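Local coordinates for protein RickCE (Rickettsia bellii, PDB 5HAM) that is a bacterial effector whose CE-clan cysteine protease domain, held in this fragment, probably removes ubiquitin from substrates, at residues A[33-37]-A[179-183]; A[45-50]-A[99-103]. All blocks are in the same frame, centred on the assembly; numbering follows the deposited sequence.

Contact 1: residues A[33-37]-A[179-183]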
# COMPACT_ATOMS: atom_id res chain seq x y z
N ILE A 33 3.10 4.87 2.79
CA ILE A 33 3.91 3.70 3.08
C ILE A 33 3.44 2.59 2.15
O ILE A 33 2.24 2.34 2.03
CB ILE A 33 3.73 3.27 4.52
CG1 ILE A 33 4.59 4.15 5.44
CG2 ILE A 33 4.10 1.78 4.68
CD1 ILE A 33 4.28 3.95 6.92
N THR A 34 4.37 1.95 1.47
CA THR A 34 4.02 0.91 0.50
C THR A 34 4.75 -0.40 0.78
O THR A 34 5.95 -0.43 1.05
CB THR A 34 4.30 1.35 -0.96
OG1 THR A 34 5.70 1.53 -1.16
CG2 THR A 34 3.62 2.69 -1.26
N PHE A 35 4.01 -1.49 0.72
CA PHE A 35 4.61 -2.80 0.89
C PHE A 35 4.46 -3.57 -0.40
O PHE A 35 3.45 -3.44 -1.11
CB PHE A 35 3.88 -3.59 1.97
CG PHE A 35 3.99 -3.01 3.34
CD1 PHE A 35 5.18 -3.11 4.05
CD2 PHE A 35 2.90 -2.40 3.94
CE1 PHE A 35 5.28 -2.59 5.33
CE2 PHE A 35 3.00 -1.89 5.21
CZ PHE A 35 4.19 -1.98 5.91
N ARG A 36 5.46 -4.38 -0.70
CA ARG A 36 5.31 -5.36 -1.75
C ARG A 36 4.38 -6.43 -1.19
O ARG A 36 4.28 -6.58 0.03
CB ARG A 36 6.67 -5.92 -2.13
CG ARG A 36 7.59 -4.88 -2.80
CD ARG A 36 9.03 -5.04 -2.31
NE ARG A 36 9.29 -6.44 -1.99
CZ ARG A 36 9.81 -6.88 -0.85
NH1 ARG A 36 9.96 -8.18 -0.70
NH2 ARG A 36 10.17 -6.05 0.13
N ASN A 37 3.68 -7.14 -2.07
CA ASN A 37 2.84 -8.26 -1.65
C ASN A 37 3.51 -9.62 -1.90
O ASN A 37 3.10 -10.63 -1.35
CB ASN A 37 1.45 -8.21 -2.30
CG ASN A 37 1.47 -7.63 -3.70
OD1 ASN A 37 2.53 -7.42 -4.29
ND2 ASN A 37 0.28 -7.36 -4.24
N LYS A 179 3.29 -7.66 8.14
CA LYS A 179 4.26 -6.74 7.61
C LYS A 179 4.20 -5.34 8.23
O LYS A 179 5.22 -4.77 8.61
CB LYS A 179 4.23 -6.72 6.06
CG LYS A 179 3.00 -6.17 5.37
CD LYS A 179 3.03 -6.58 3.87
CE LYS A 179 1.88 -6.02 3.08
NZ LYS A 179 1.54 -6.75 1.83
N LEU A 180 3.00 -4.79 8.40
CA LEU A 180 2.86 -3.45 8.98
C LEU A 180 3.21 -3.38 10.50
O LEU A 180 3.99 -2.52 10.93
CB LEU A 180 1.46 -2.85 8.66
CG LEU A 180 1.07 -1.54 9.34
CD1 LEU A 180 2.11 -0.44 9.07
CD2 LEU A 180 -0.31 -1.09 8.88
N PRO A 181 2.65 -4.30 11.30
CA PRO A 181 3.09 -4.31 12.70
C PRO A 181 4.58 -4.57 12.84
O PRO A 181 5.16 -4.02 13.77
CB PRO A 181 2.28 -5.47 13.30
CG PRO A 181 1.01 -5.44 12.53
CD PRO A 181 1.43 -5.10 11.11
N LYS A 182 5.18 -5.35 11.95
CA LYS A 182 6.63 -5.53 11.96
C LYS A 182 7.34 -4.21 11.67
O LYS A 182 8.40 -3.93 12.24
CB LYS A 182 7.08 -6.58 10.93
CG LYS A 182 6.68 -8.03 11.25
CD LYS A 182 6.55 -8.29 12.75
CE LYS A 182 5.96 -9.68 13.04
NZ LYS A 182 5.56 -9.83 14.48
N LEU A 183 6.77 -3.40 10.79
CA LEU A 183 7.37 -2.11 10.48
C LEU A 183 7.26 -1.19 11.68
O LEU A 183 8.22 -0.54 12.07
CB LEU A 183 6.69 -1.46 9.28
CG LEU A 183 7.15 -0.04 8.95
CD1 LEU A 183 8.64 -0.02 8.54
CD2 LEU A 183 6.27 0.55 7.86

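Contact 2: residues A[45-50]-A[99-103]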
# COMPACT_ATOMS: atom_id res chain seq x y z
N LEU A 45 15.81 -15.40 -6.59
CA LEU A 45 17.01 -14.69 -7.04
C LEU A 45 17.93 -15.55 -7.92
O LEU A 45 18.80 -15.02 -8.62
CB LEU A 45 17.79 -14.12 -5.85
CG LEU A 45 17.07 -13.03 -5.05
CD1 LEU A 45 17.94 -12.59 -3.88
CD2 LEU A 45 16.71 -11.84 -5.93
N LYS A 46 17.72 -16.86 -7.90
CA LYS A 46 18.49 -17.75 -8.78
C LYS A 46 18.23 -17.45 -10.25
O LYS A 46 19.04 -17.80 -11.11
CB LYS A 46 18.25 -19.23 -8.44
CG LYS A 46 18.71 -19.57 -7.04
CD LYS A 46 18.75 -21.06 -6.79
CE LYS A 46 19.49 -21.37 -5.49
NZ LYS A 46 19.83 -22.82 -5.33
N ASP A 47 17.13 -16.77 -10.54
CA ASP A 47 16.84 -16.29 -11.88
C ASP A 47 17.94 -15.33 -12.32
O ASP A 47 18.15 -15.13 -13.52
CB ASP A 47 15.51 -15.54 -11.92
CG ASP A 47 14.30 -16.47 -11.95
OD1 ASP A 47 14.45 -17.69 -11.73
OD2 ASP A 47 13.18 -15.95 -12.19
N TYR A 48 18.61 -14.70 -11.35
CA TYR A 48 19.70 -13.78 -11.63
C TYR A 48 21.09 -14.38 -11.40
O TYR A 48 22.05 -13.98 -12.05
CB TYR A 48 19.54 -12.51 -10.80
CG TYR A 48 18.16 -11.88 -10.86
CD1 TYR A 48 17.78 -11.07 -11.93
CD2 TYR A 48 17.24 -12.09 -9.84
CE1 TYR A 48 16.55 -10.49 -11.97
CE2 TYR A 48 16.00 -11.51 -9.88
CZ TYR A 48 15.65 -10.71 -10.95
OH TYR A 48 14.41 -10.14 -10.99
N THR A 49 21.21 -15.34 -10.48
CA THR A 49 22.52 -15.81 -10.03
C THR A 49 22.94 -17.18 -10.56
O THR A 49 24.13 -17.49 -10.57
CB THR A 49 22.63 -15.84 -8.48
OG1 THR A 49 21.65 -16.73 -7.95
CG2 THR A 49 22.43 -14.45 -7.88
N ALA A 50 21.97 -17.99 -10.98
CA ALA A 50 22.27 -19.32 -11.51
C ALA A 50 23.04 -19.25 -12.81
O ALA A 50 22.75 -18.45 -13.70
CB ALA A 50 21.00 -20.14 -11.69
N ARG A 99 22.47 -9.91 -15.47
CA ARG A 99 21.53 -10.51 -14.55
C ARG A 99 21.90 -10.08 -13.14
O ARG A 99 21.03 -9.77 -12.31
CB ARG A 99 21.48 -12.04 -14.70
CG ARG A 99 20.80 -12.49 -15.99
CD ARG A 99 21.15 -13.94 -16.30
NE ARG A 99 20.63 -14.87 -15.30
CZ ARG A 99 21.31 -15.89 -14.77
NH1 ARG A 99 22.57 -16.14 -15.12
NH2 ARG A 99 20.72 -16.66 -13.87
N GLU A 100 23.21 -10.02 -12.88
CA GLU A 100 23.73 -9.52 -11.62
C GLU A 100 23.30 -8.07 -11.30
O GLU A 100 22.88 -7.79 -10.17
CB GLU A 100 25.25 -9.66 -11.58
CG GLU A 100 25.85 -9.52 -10.20
CD GLU A 100 25.33 -10.56 -9.23
OE1 GLU A 100 25.11 -11.72 -9.66
OE2 GLU A 100 25.12 -10.22 -8.04
N LYS A 101 23.40 -7.17 -12.28
CA LYS A 101 22.98 -5.77 -12.08
C LYS A 101 21.48 -5.70 -11.80
O LYS A 101 21.02 -4.92 -10.97
CB LYS A 101 23.27 -4.93 -13.32
CG LYS A 101 24.71 -4.99 -13.80
CD LYS A 101 24.93 -4.13 -15.05
CE LYS A 101 26.38 -4.14 -15.51
NZ LYS A 101 26.60 -3.38 -16.78
N LEU A 102 20.73 -6.52 -12.52
CA LEU A 102 19.29 -6.54 -12.36
C LEU A 102 18.94 -6.93 -10.92
O LEU A 102 18.11 -6.29 -10.29
CB LEU A 102 18.70 -7.54 -13.36
CG LEU A 102 17.62 -7.06 -14.33
CD1 LEU A 102 17.84 -5.61 -14.78
CD2 LEU A 102 17.58 -7.99 -15.52
N LYS A 103 19.61 -7.96 -10.42
CA LYS A 103 19.44 -8.42 -9.05
C LYS A 103 19.77 -7.33 -8.04
O LYS A 103 19.05 -7.13 -7.05
CB LYS A 103 20.34 -9.64 -8.80
CG LYS A 103 20.48 -10.07 -7.35
CD LYS A 103 21.87 -10.61 -7.13
CE LYS A 103 22.15 -10.78 -5.66
NZ LYS A 103 20.98 -11.41 -5.01

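Contact 1: residues A[33-37]-A[179-183]
The end of a strand, Ile33 and Thr34, runs on into an extended loop through Asn37 and passes one side of helix 179-183. The nearest CA atoms are those of Phe35 and Lys179, 7.8 Å apart, so side chains fill the gap. Leu183 N bonds to Lys179 O (3.0 Å). The helix is kinked at Leu180 and Pro181, and Pro181 has no amide hydrogen to give.

The Phe35 ring is central. Lys179 lays its aliphatic chain over one ring face in a CH-pi contact, with Lys179 CG 3.9 Å from the centroid of the Phe35 ring. Phe35 CE2 lies 3.9 Å from Leu180 CB and Phe35 CZ 3.8 Å from Leu183 CD2. Ile33 CG2 adds an apolar contact with Leu183 CD2 at 4.0 Å.

Lys179 NZ reaches past the ring and donates to Arg36 O at 3.3 Å. The same NZ forms a salt bridge with Asp176 and a hydrogen bond to Met142 O.

Ile33 and Phe35 pair through their backbones with strand 135-141. This is helix-on-sheet packing in the alpha/beta protease core: helix 175-188 lies against the end of edge strand 27-34, the loop after it, and Ile140 of neighbouring strand 135-141.

Contact 2: residues A[45-50]-A[99-103]
Arg99 binds the C-terminal end of helix 42-49 through backbone carbonyls. Arg99 NE donates to Asp47 O at 3.1 Å, and Arg99 NH2 adds a weak bond to the same Asp47 O at 3.0 Å. Arg99 NH1 and NH2 both donate to Ala50 O, each at 2.7 Å. Ala50 is the first residue to leave the helix, so the guanidinium meets carbonyls at the point where the helix ends. NH1 also forms a salt bridge with Asp96.

Around this polar centre the helices pack closely. The axes of segments 45-49 and 99-103 approach to 8.5 Å at 145°, roughly antiparallel. Tyr48 CB meets Lys103 CB at 3.6 Å, and Tyr48 CE1 meets Leu102 CB at 3.9 Å. The Lys103 chain continues past Thr49, with Lys103 CD 4.0 Å from Thr49 CG2.

Neighbouring helices complete the helical bundle. Asp47 turns to Arg88 in a salt bridge. Ile91 of helix 75-93 touches Tyr48 and Leu102, and Ile58 of helix 52-69 packs on Asp47 and Ala50.

From the N terminus, the chain enters the sheet through strand 27-34 and leaves it at the loop of contact 1. Helix 42-49 follows, and its end makes contact 2. Helices 52-69 and 75-93 then form a hairpin, and the start of helix 96-130 closes this smaller loop at 99-103. The long helix runs back to the sheet. Strands 135-141, 147-155 and 160-166 come next, and helix 175-188 closes the larger loop at contact 1. Contact 2 is nested inside the loop closed by contact 1. The centres lie 24 Å apart and the nearest atoms about 9 Å. Contact 1 ties helix to sheet, while contact 2 joins helix 42-49 to the start of helix 96-130.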